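Local coordinates for protein diffuse adherence adhesin (Escherichia coli, PDB 4MEE) that mediates bacterial attachment to mammalian cells, autoaggregation and biofilm formation, with its C-terminal transport unit, the part described here, forming a beta barrel of the outer membrane, at residues A[158-162]-A[346-350]; A[405-409]-A[420-424]; A[278-284]-A[316-322]. One frame throughout, in Å; residues are numbered along the deposited sequence.

Contact 1 (A[158-162]-A[346-350]); sequences TLANS and WMGVT. Unlike the reference sequence in segment 158-162: Thr158 (reference Ala).
The last turn of helix 149-162, residues 158-162, packs against the extended segment 346-350 of strand 333-355. The segment axes approach to 8.2 Å with an angle of 132° between their N-to-C directions, and the nearest CA atoms are those of Asn161 and Met347, 5.6 Å apart. Asn161 has the most surface covered. Its CA-to-CB bond points toward the strand, and with chi1 at m its OD1 accepts a hydrogen bond from Val349 N (3.2 Å, 140° at the hydrogen) and lies 3.5 Å from Met347 CB. Met347 (m, t, t) and Val349 (chi1 t) both direct CB toward the helix, one on each side of Gly348, whose phi/psi of -119/27 departs from the extended form. Val349 CG1 touches Ala160 CB at 4.0 Å, the apolar flank of the amide contact. The helix end is held by Ser162, whose N and OG both donate to Thr158 O at 3.1 Å. Phe409 packs on Met347 and Thr158, and Leu308 adjoins Ala160 and Val349. A short helix fastened to the inner wall of the barrel in this way is characteristic of autotransporter translocator domains, in which the helix leading to the passenger occupies the pore.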
loop_
_atom_site.group_PDB
_atom_site.type_symbol
_atom_site.label_atom_id
_atom_site.label_comp_id
_atom_site.label_asym_id
_atom_site.label_seq_id
_atom_site.Cartn_x
_atom_site.Cartn_y
_atom_site.Cartn_z
ATOM N N THR A 158 9.391 2.629 6.696
ATOM C CA THR A 158 8.809 2.576 5.387
ATOM C C THR A 158 7.577 1.728 5.345
ATOM O O THR A 158 6.596 2.097 4.741
ATOM C CB THR A 158 9.790 1.907 4.474
ATOM O OG1 THR A 158 11.076 1.996 5.082
ATOM C CG2 THR A 158 9.809 2.614 3.167
ATOM N N LEU A 159 7.667 0.569 5.971
ATOM C CA LEU A 159 6.584 -0.378 6.048
ATOM C C LEU A 159 5.446 0.176 6.837
ATOM O O LEU A 159 4.308 0.008 6.499
ATOM C CB LEU A 159 7.077 -1.606 6.755
ATOM C CG LEU A 159 7.978 -2.455 5.895
ATOM C CD1 LEU A 159 8.637 -3.480 6.783
ATOM C CD2 LEU A 159 7.117 -3.091 4.828
ATOM N N ALA A 160 5.778 0.861 7.903
ATOM C CA ALA A 160 4.785 1.345 8.792
ATOM C C ALA A 160 3.861 2.267 8.062
ATOM O O ALA A 160 2.696 2.328 8.370
ATOM C CB ALA A 160 5.449 2.088 9.896
ATOM N N ASN A 161 4.389 2.987 7.088
ATOM C CA ASN A 161 3.566 3.900 6.326
ATOM C C ASN A 161 2.925 3.340 5.070
ATOM O O ASN A 161 1.910 3.844 4.624
ATOM C CB ASN A 161 4.364 5.115 5.952
ATOM C CG ASN A 161 4.931 5.804 7.148
ATOM O OD1 ASN A 161 4.414 6.808 7.583
ATOM N ND2 ASN A 161 6.005 5.274 7.679
ATOM N N SER A 162 3.516 2.320 4.480
ATOM C CA SER A 162 2.926 1.773 3.292
ATOM C C SER A 162 2.255 0.447 3.535
ATOM O O SER A 162 1.740 -0.155 2.613
ATOM C CB SER A 162 3.978 1.596 2.226
ATOM O OG SER A 162 4.897 0.602 2.621
ATOM N N TRP A 346 -1.018 10.900 2.277
ATOM C CA TRP A 346 -0.199 11.508 3.327
ATOM C C TRP A 346 0.209 10.458 4.357
ATOM O O TRP A 346 -0.633 9.903 5.064
ATOM C CB TRP A 346 -0.934 12.680 3.997
ATOM C CG TRP A 346 -0.356 13.096 5.331
ATOM C CD1 TRP A 346 0.928 13.490 5.584
ATOM C CD2 TRP A 346 -1.050 13.168 6.585
ATOM N NE1 TRP A 346 1.079 13.794 6.917
ATOM C CE2 TRP A 346 -0.117 13.605 7.555
ATOM C CE3 TRP A 346 -2.367 12.900 6.985
ATOM C CZ2 TRP A 346 -0.459 13.786 8.897
ATOM C CZ3 TRP A 346 -2.707 13.084 8.319
ATOM C CH2 TRP A 346 -1.754 13.524 9.259
ATOM N N MET A 347 1.510 10.195 4.429
ATOM C CA MET A 347 2.062 9.221 5.364
ATOM C C MET A 347 2.571 9.930 6.618
ATOM O O MET A 347 3.612 10.590 6.589
ATOM C CB MET A 347 3.183 8.417 4.693
ATOM C CG MET A 347 2.733 7.594 3.490
ATOM S SD MET A 347 4.083 6.739 2.654
ATOM C CE MET A 347 3.206 5.942 1.312
ATOM N N GLY A 348 1.828 9.798 7.716
ATOM C CA GLY A 348 2.155 10.510 8.953
ATOM C C GLY A 348 2.464 9.633 10.154
ATOM O O GLY A 348 2.263 10.049 11.295
ATOM N N VAL A 349 2.952 8.421 9.901
ATOM C CA VAL A 349 3.374 7.522 10.976
ATOM C C VAL A 349 4.845 7.784 11.289
ATOM O O VAL A 349 5.712 7.628 10.425
ATOM C CB VAL A 349 3.160 6.033 10.615
ATOM C CG1 VAL A 349 3.662 5.130 11.735
ATOM C CG2 VAL A 349 1.689 5.753 10.346
ATOM N N THR A 350 5.108 8.194 12.527
ATOM C CA THR A 350 6.461 8.479 12.997
ATOM C C THR A 350 6.859 7.533 14.123
ATOM O O THR A 350 6.015 7.120 14.916
ATOM C CB THR A 350 6.606 9.937 13.486
ATOM O OG1 THR A 350 5.478 10.292 14.292
ATOM C CG2 THR A 350 6.705 10.891 12.309
#

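Contact 2 (A[405-409]-A[420-424]); sequences NTHEF and LSGSR
Glu408 and Arg424 form a salt bridge, with Arg424 NH1 donating to Glu408 OE2 over a very short 2.5 Å. Glu408 reaches out with chi1 at 96° and chi2 at t, and Arg424 (chi1 m, chi2 t, chi3 p) brings its guanidinium back over the loop, so that the C of His407 lies over one guanidinium face and Glu408 OE2 at its edge. At one end of the contact Asn405 N donates to Arg424 O at 2.7 Å, and Asn405 ND2, with chi1 at m, donates to Ser423 O at 2.9 Å. At the other, Phe409 O accepts from both Ser421 N and Ser421 OG, each at 2.8 Å. The CA register runs antiparallel: Asn405 with Arg424 (4.7 Å), Glu408 with Gly422 (5.1 Å), Phe409 with Ser421 (5.7 Å). These irregular segments lie at the mouth of a barrel hairpin, where strand 397-405 pairs with 425-436 and the chain between them makes a smaller hairpin, 410-413 with 418-420; the barrel topology places this on the probable extracellular side. Around the salt bridge, Glu408 OE1 approaches Leu420 CB at 3.4 Å and Gly422 CA at 3.3 Å, where a CB on Gly422 would collide with the carboxylate. Asn405 OD1 accepts hydrogen bonds from Asn369 ND2 and Gln371 NE2, where strand 370-383 begins. Phe409 (chi1 m) turns its ring away from 420-424, onto Met157, Thr158 and Asn161 of helix 149-162.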
loop_
_atom_site.group_PDB
_atom_site.type_symbol
_atom_site.label_atom_id
_atom_site.label_comp_id
_atom_site.label_asym_id
_atom_site.label_seq_id
_atom_site.Cartn_x
_atom_site.Cartn_y
_atom_site.Cartn_z
ATOM N N ASN A 405 7.387 10.229 -4.700
ATOM C CA ASN A 405 7.393 10.508 -3.271
ATOM C C ASN A 405 8.045 11.837 -2.974
ATOM O O ASN A 405 9.107 12.147 -3.517
ATOM C CB ASN A 405 8.118 9.406 -2.517
ATOM C CG ASN A 405 7.356 8.108 -2.525
ATOM O OD1 ASN A 405 6.331 7.973 -1.861
ATOM N ND2 ASN A 405 7.850 7.139 -3.282
ATOM N N THR A 406 7.416 12.609 -2.096
ATOM C CA THR A 406 7.956 13.895 -1.679
ATOM C C THR A 406 9.189 13.753 -0.782
ATOM O O THR A 406 10.133 14.536 -0.898
ATOM C CB THR A 406 6.865 14.757 -1.022
ATOM O OG1 THR A 406 5.863 15.049 -2.000
ATOM C CG2 THR A 406 7.439 16.064 -0.519
ATOM N N HIS A 407 9.199 12.749 0.090
ATOM C CA HIS A 407 10.387 12.446 0.890
ATOM C C HIS A 407 10.929 11.074 0.536
ATOM O O HIS A 407 10.314 10.323 -0.212
ATOM C CB HIS A 407 10.061 12.438 2.383
ATOM C CG HIS A 407 9.474 13.717 2.892
ATOM N ND1 HIS A 407 8.386 14.324 2.306
ATOM C CD2 HIS A 407 9.807 14.488 3.955
ATOM C CE1 HIS A 407 8.082 15.423 2.973
ATOM N NE2 HIS A 407 8.931 15.547 3.977
ATOM N N GLU A 408 12.077 10.732 1.098
ATOM C CA GLU A 408 12.548 9.361 1.022
ATOM C C GLU A 408 12.841 8.887 2.441
ATOM O O GLU A 408 13.468 9.598 3.228
ATOM C CB GLU A 408 13.715 9.208 0.019
ATOM C CG GLU A 408 15.141 9.236 0.558
ATOM C CD GLU A 408 16.170 9.532 -0.524
ATOM O OE1 GLU A 408 17.165 8.783 -0.632
ATOM O OE2 GLU A 408 15.984 10.510 -1.278
ATOM N N PHE A 409 12.335 7.706 2.779
ATOM C CA PHE A 409 12.386 7.221 4.153
ATOM C C PHE A 409 13.785 6.839 4.599
ATOM O O PHE A 409 14.575 6.304 3.823
ATOM C CB PHE A 409 11.389 6.083 4.365
ATOM C CG PHE A 409 9.967 6.552 4.445
ATOM C CD1 PHE A 409 9.610 7.558 5.340
ATOM C CD2 PHE A 409 8.985 6.006 3.631
ATOM C CE1 PHE A 409 8.304 8.002 5.429
ATOM C CE2 PHE A 409 7.673 6.444 3.718
ATOM C CZ PHE A 409 7.333 7.444 4.617
ATOM N N LEU A 420 19.412 7.282 4.047
ATOM C CA LEU A 420 18.097 7.238 3.409
ATOM C C LEU A 420 17.983 6.080 2.416
ATOM O O LEU A 420 18.992 5.525 1.974
ATOM C CB LEU A 420 17.786 8.583 2.733
ATOM C CG LEU A 420 18.060 9.889 3.500
ATOM C CD1 LEU A 420 18.030 11.098 2.576
ATOM C CD2 LEU A 420 17.112 10.083 4.675
ATOM N N SER A 421 16.753 5.706 2.090
ATOM C CA SER A 421 16.502 4.584 1.204
ATOM C C SER A 421 15.538 5.067 0.144
ATOM O O SER A 421 14.327 5.082 0.359
ATOM C CB SER A 421 15.867 3.454 1.992
ATOM O OG SER A 421 14.611 3.878 2.481
ATOM N N GLY A 422 16.085 5.439 -1.006
ATOM C CA GLY A 422 15.388 6.320 -1.935
ATOM C C GLY A 422 14.699 5.746 -3.153
ATOM O O GLY A 422 15.328 5.197 -4.055
ATOM N N SER A 423 13.389 5.908 -3.181
ATOM C CA SER A 423 12.613 5.565 -4.339
ATOM C C SER A 423 11.689 6.739 -4.512
ATOM O O SER A 423 10.482 6.642 -4.295
ATOM C CB SER A 423 11.850 4.284 -4.067
ATOM O OG SER A 423 12.596 3.503 -3.156
ATOM N N ARG A 424 12.284 7.871 -4.861
ATOM C CA ARG A 424 11.534 9.095 -5.057
ATOM C C ARG A 424 10.579 8.884 -6.216
ATOM O O ARG A 424 9.449 9.350 -6.190
ATOM C CB ARG A 424 12.469 10.264 -5.358
ATOM C CG ARG A 424 13.525 10.519 -4.293
ATOM C CD ARG A 424 14.119 11.918 -4.401
ATOM N NE ARG A 424 13.384 12.900 -3.602
ATOM C CZ ARG A 424 13.603 13.131 -2.312
ATOM N NH1 ARG A 424 14.537 12.456 -1.663
ATOM N NH2 ARG A 424 12.888 14.035 -1.671
#

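Contact 3 (A[278-284]-A[316-322]); sequences ATGLFAE and GGGYNLN
Phe282 lays its ring, chi1 at p, across the neighbouring backbone, with Gly318 N and Gly317 C over one face. A CB on Gly318 would clash with Phe282 CE1, an aromatic-over-glycine fit consistent with the mortise-tenon joints of autotransporter barrels. The segments lie, judging from the barrel topology, toward the periplasmic side of the long antiparallel hairpin 280-298/303-327; the axes of 280-284 and 316-322 come within 4.7 Å, with 147° between their N-to-C directions. Hydrogen-bonded pairs are Gly280-Asn320, Phe282-Gly318 and Glu284-Gly316; Leu281-Tyr319 and Ala283-Gly317 are non-hydrogen-bonded, the latter with CA atoms 4.1 Å apart. Gly280 N to Asn320 O spans 2.8 Å and Asn320 N to Gly280 O 2.9 Å. Gly318 N to Phe282 O is 3.2 Å, its return bond from Phe282 N to Gly318 O a weak 3.4 Å; Glu284 N to Gly316 O is 2.9 Å and Gly316 N to Glu284 O 3.1 Å. Gly280 sits at phi/psi 149/176, angles that would jam a CB against the preceding carbonyl. On the face with Phe282, Glu284 (m, t) reaches the chain that follows helix 149-162 and bonds Asn169 N, so this face lines the pore. On the other, Leu281 (m, t) puts CD2 at the edge of the Tyr319 ring, 3.7 Å from Tyr319 CD1. Where strand 280-298 begins, Thr279 (chi1 m) stands in for a backbone acceptor: Asn322 N donates to Thr279 OG1 at 3.0 Å and 170°.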
loop_
_atom_site.group_PDB
_atom_site.type_symbol
_atom_site.label_atom_id
_atom_site.label_comp_id
_atom_site.label_asym_id
_atom_site.label_seq_id
_atom_site.Cartn_x
_atom_site.Cartn_y
_atom_site.Cartn_z
ATOM N N ALA A 278 -20.843 2.769 -15.275
ATOM C CA ALA A 278 -21.165 3.722 -16.309
ATOM C C ALA A 278 -20.067 4.739 -16.368
ATOM O O ALA A 278 -19.364 4.954 -15.394
ATOM C CB ALA A 278 -22.473 4.399 -16.000
ATOM N N THR A 279 -19.932 5.380 -17.513
ATOM C CA THR A 279 -18.913 6.387 -17.700
ATOM C C THR A 279 -19.125 7.586 -16.802
ATOM O O THR A 279 -20.250 7.985 -16.569
ATOM C CB THR A 279 -18.932 6.875 -19.141
ATOM O OG1 THR A 279 -18.580 5.790 -20.000
ATOM C CG2 THR A 279 -17.950 7.975 -19.321
ATOM N N GLY A 280 -18.037 8.154 -16.298
ATOM C CA GLY A 280 -18.123 9.352 -15.475
ATOM C C GLY A 280 -17.051 9.483 -14.413
ATOM O O GLY A 280 -16.240 8.583 -14.219
ATOM N N LEU A 281 -17.059 10.614 -13.712
ATOM C CA LEU A 281 -16.071 10.913 -12.675
ATOM C C LEU A 281 -16.250 10.085 -11.420
ATOM O O LEU A 281 -17.351 9.673 -11.103
ATOM C CB LEU A 281 -16.151 12.375 -12.277
ATOM C CG LEU A 281 -15.779 13.388 -13.351
ATOM C CD1 LEU A 281 -16.017 14.800 -12.849
ATOM C CD2 LEU A 281 -14.340 13.198 -13.793
ATOM N N PHE A 282 -15.167 9.852 -10.696
ATOM C CA PHE A 282 -15.275 9.137 -9.439
ATOM C C PHE A 282 -14.210 9.635 -8.478
ATOM O O PHE A 282 -13.278 10.279 -8.901
ATOM C CB PHE A 282 -15.249 7.621 -9.663
ATOM C CG PHE A 282 -13.903 7.030 -9.722
ATOM C CD1 PHE A 282 -13.302 6.786 -10.921
ATOM C CD2 PHE A 282 -13.273 6.667 -8.572
ATOM C CE1 PHE A 282 -12.069 6.224 -10.964
ATOM C CE2 PHE A 282 -12.037 6.114 -8.606
ATOM C CZ PHE A 282 -11.433 5.884 -9.808
ATOM N N ALA A 283 -14.397 9.396 -7.187
ATOM C CA ALA A 283 -13.445 9.822 -6.178
ATOM C C ALA A 283 -13.519 8.870 -5.027
ATOM O O ALA A 283 -14.546 8.296 -4.782
ATOM C CB ALA A 283 -13.781 11.202 -5.697
ATOM N N GLU A 284 -12.417 8.702 -4.322
ATOM C CA GLU A 284 -12.391 7.819 -3.177
ATOM C C GLU A 284 -11.585 8.521 -2.119
ATOM O O GLU A 284 -10.760 9.344 -2.451
ATOM C CB GLU A 284 -11.720 6.511 -3.543
ATOM C CG GLU A 284 -12.557 5.624 -4.436
ATOM C CD GLU A 284 -12.049 4.202 -4.485
ATOM O OE1 GLU A 284 -11.184 3.836 -3.659
ATOM O OE2 GLU A 284 -12.519 3.446 -5.356
ATOM N N GLY A 316 -8.162 10.549 -3.751
ATOM C CA GLY A 316 -7.927 10.264 -5.157
ATOM C C GLY A 316 -9.151 10.251 -6.042
ATOM O O GLY A 316 -10.271 10.179 -5.563
ATOM N N GLY A 317 -8.930 10.309 -7.349
ATOM C CA GLY A 317 -10.023 10.349 -8.301
ATOM C C GLY A 317 -9.680 9.829 -9.679
ATOM O O GLY A 317 -8.607 9.326 -9.926
ATOM N N GLY A 318 -10.611 9.936 -10.602
ATOM C CA GLY A 318 -10.327 9.452 -11.931
ATOM C C GLY A 318 -11.496 9.641 -12.857
ATOM O O GLY A 318 -12.417 10.387 -12.554
ATOM N N TYR A 319 -11.452 8.980 -14.005
ATOM C CA TYR A 319 -12.575 9.005 -14.932
ATOM C C TYR A 319 -12.812 7.630 -15.544
ATOM O O TYR A 319 -11.932 7.068 -16.199
ATOM C CB TYR A 319 -12.340 10.049 -16.027
ATOM C CG TYR A 319 -13.473 10.194 -17.021
ATOM C CD1 TYR A 319 -14.600 10.957 -16.718
ATOM C CD2 TYR A 319 -13.410 9.581 -18.272
ATOM C CE1 TYR A 319 -15.634 11.102 -17.628
ATOM C CE2 TYR A 319 -14.440 9.718 -19.190
ATOM C CZ TYR A 319 -15.547 10.482 -18.863
ATOM O OH TYR A 319 -16.572 10.627 -19.769
ATOM N N ASN A 320 -14.009 7.094 -15.323
ATOM C CA ASN A 320 -14.413 5.834 -15.936
ATOM C C ASN A 320 -15.002 6.069 -17.323
ATOM O O ASN A 320 -15.861 6.935 -17.505
ATOM C CB ASN A 320 -15.403 5.084 -15.039
ATOM C CG ASN A 320 -14.745 4.494 -13.803
ATOM O OD1 ASN A 320 -13.582 4.093 -13.833
ATOM N ND2 ASN A 320 -15.496 4.426 -12.712
ATOM N N LEU A 321 -14.524 5.297 -18.295
ATOM C CA LEU A 321 -14.926 5.462 -19.687
ATOM C C LEU A 321 -15.173 4.111 -20.350
ATOM O O LEU A 321 -14.274 3.269 -20.411
ATOM C CB LEU A 321 -13.855 6.248 -20.460
ATOM C CG LEU A 321 -14.056 6.528 -21.955
ATOM C CD1 LEU A 321 -15.061 7.648 -22.183
ATOM C CD2 LEU A 321 -12.728 6.868 -22.616
ATOM N N ASN A 322 -16.399 3.912 -20.831
ATOM C CA ASN A 322 -16.751 2.726 -21.607
ATOM C C ASN A 322 -16.384 2.938 -23.072
ATOM O O ASN A 322 -17.045 3.690 -23.792
ATOM C CB ASN A 322 -18.243 2.393 -21.454
ATOM C CG ASN A 322 -18.652 1.140 -22.214
ATOM O OD1 ASN A 322 -17.865 0.205 -22.378
ATOM N ND2 ASN A 322 -19.897 1.113 -22.675
#

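From the N terminus the chain runs through helix 149-162, whose last turn meets strand 333-355 in contact 1, 184 residues further along. Contact 3 falls wholly within that span and joins the two strands of one hairpin, 280-298 and 303-327; the second of these is the sheet neighbour of strand 333-355, although the nearest atoms of contacts 1 and 3 stay about 9 Å apart. Contact 2 opens only after contact 1 has closed and ties together the base of the connection between strands 397-405 and 425-436, which carries the small hairpin 410-413/418-420. No two contacts cross. Contacts 1 and 2 meet at Phe409, which touches Thr158, Asn161 and Met347, joining pore helix, barrel wall and loop.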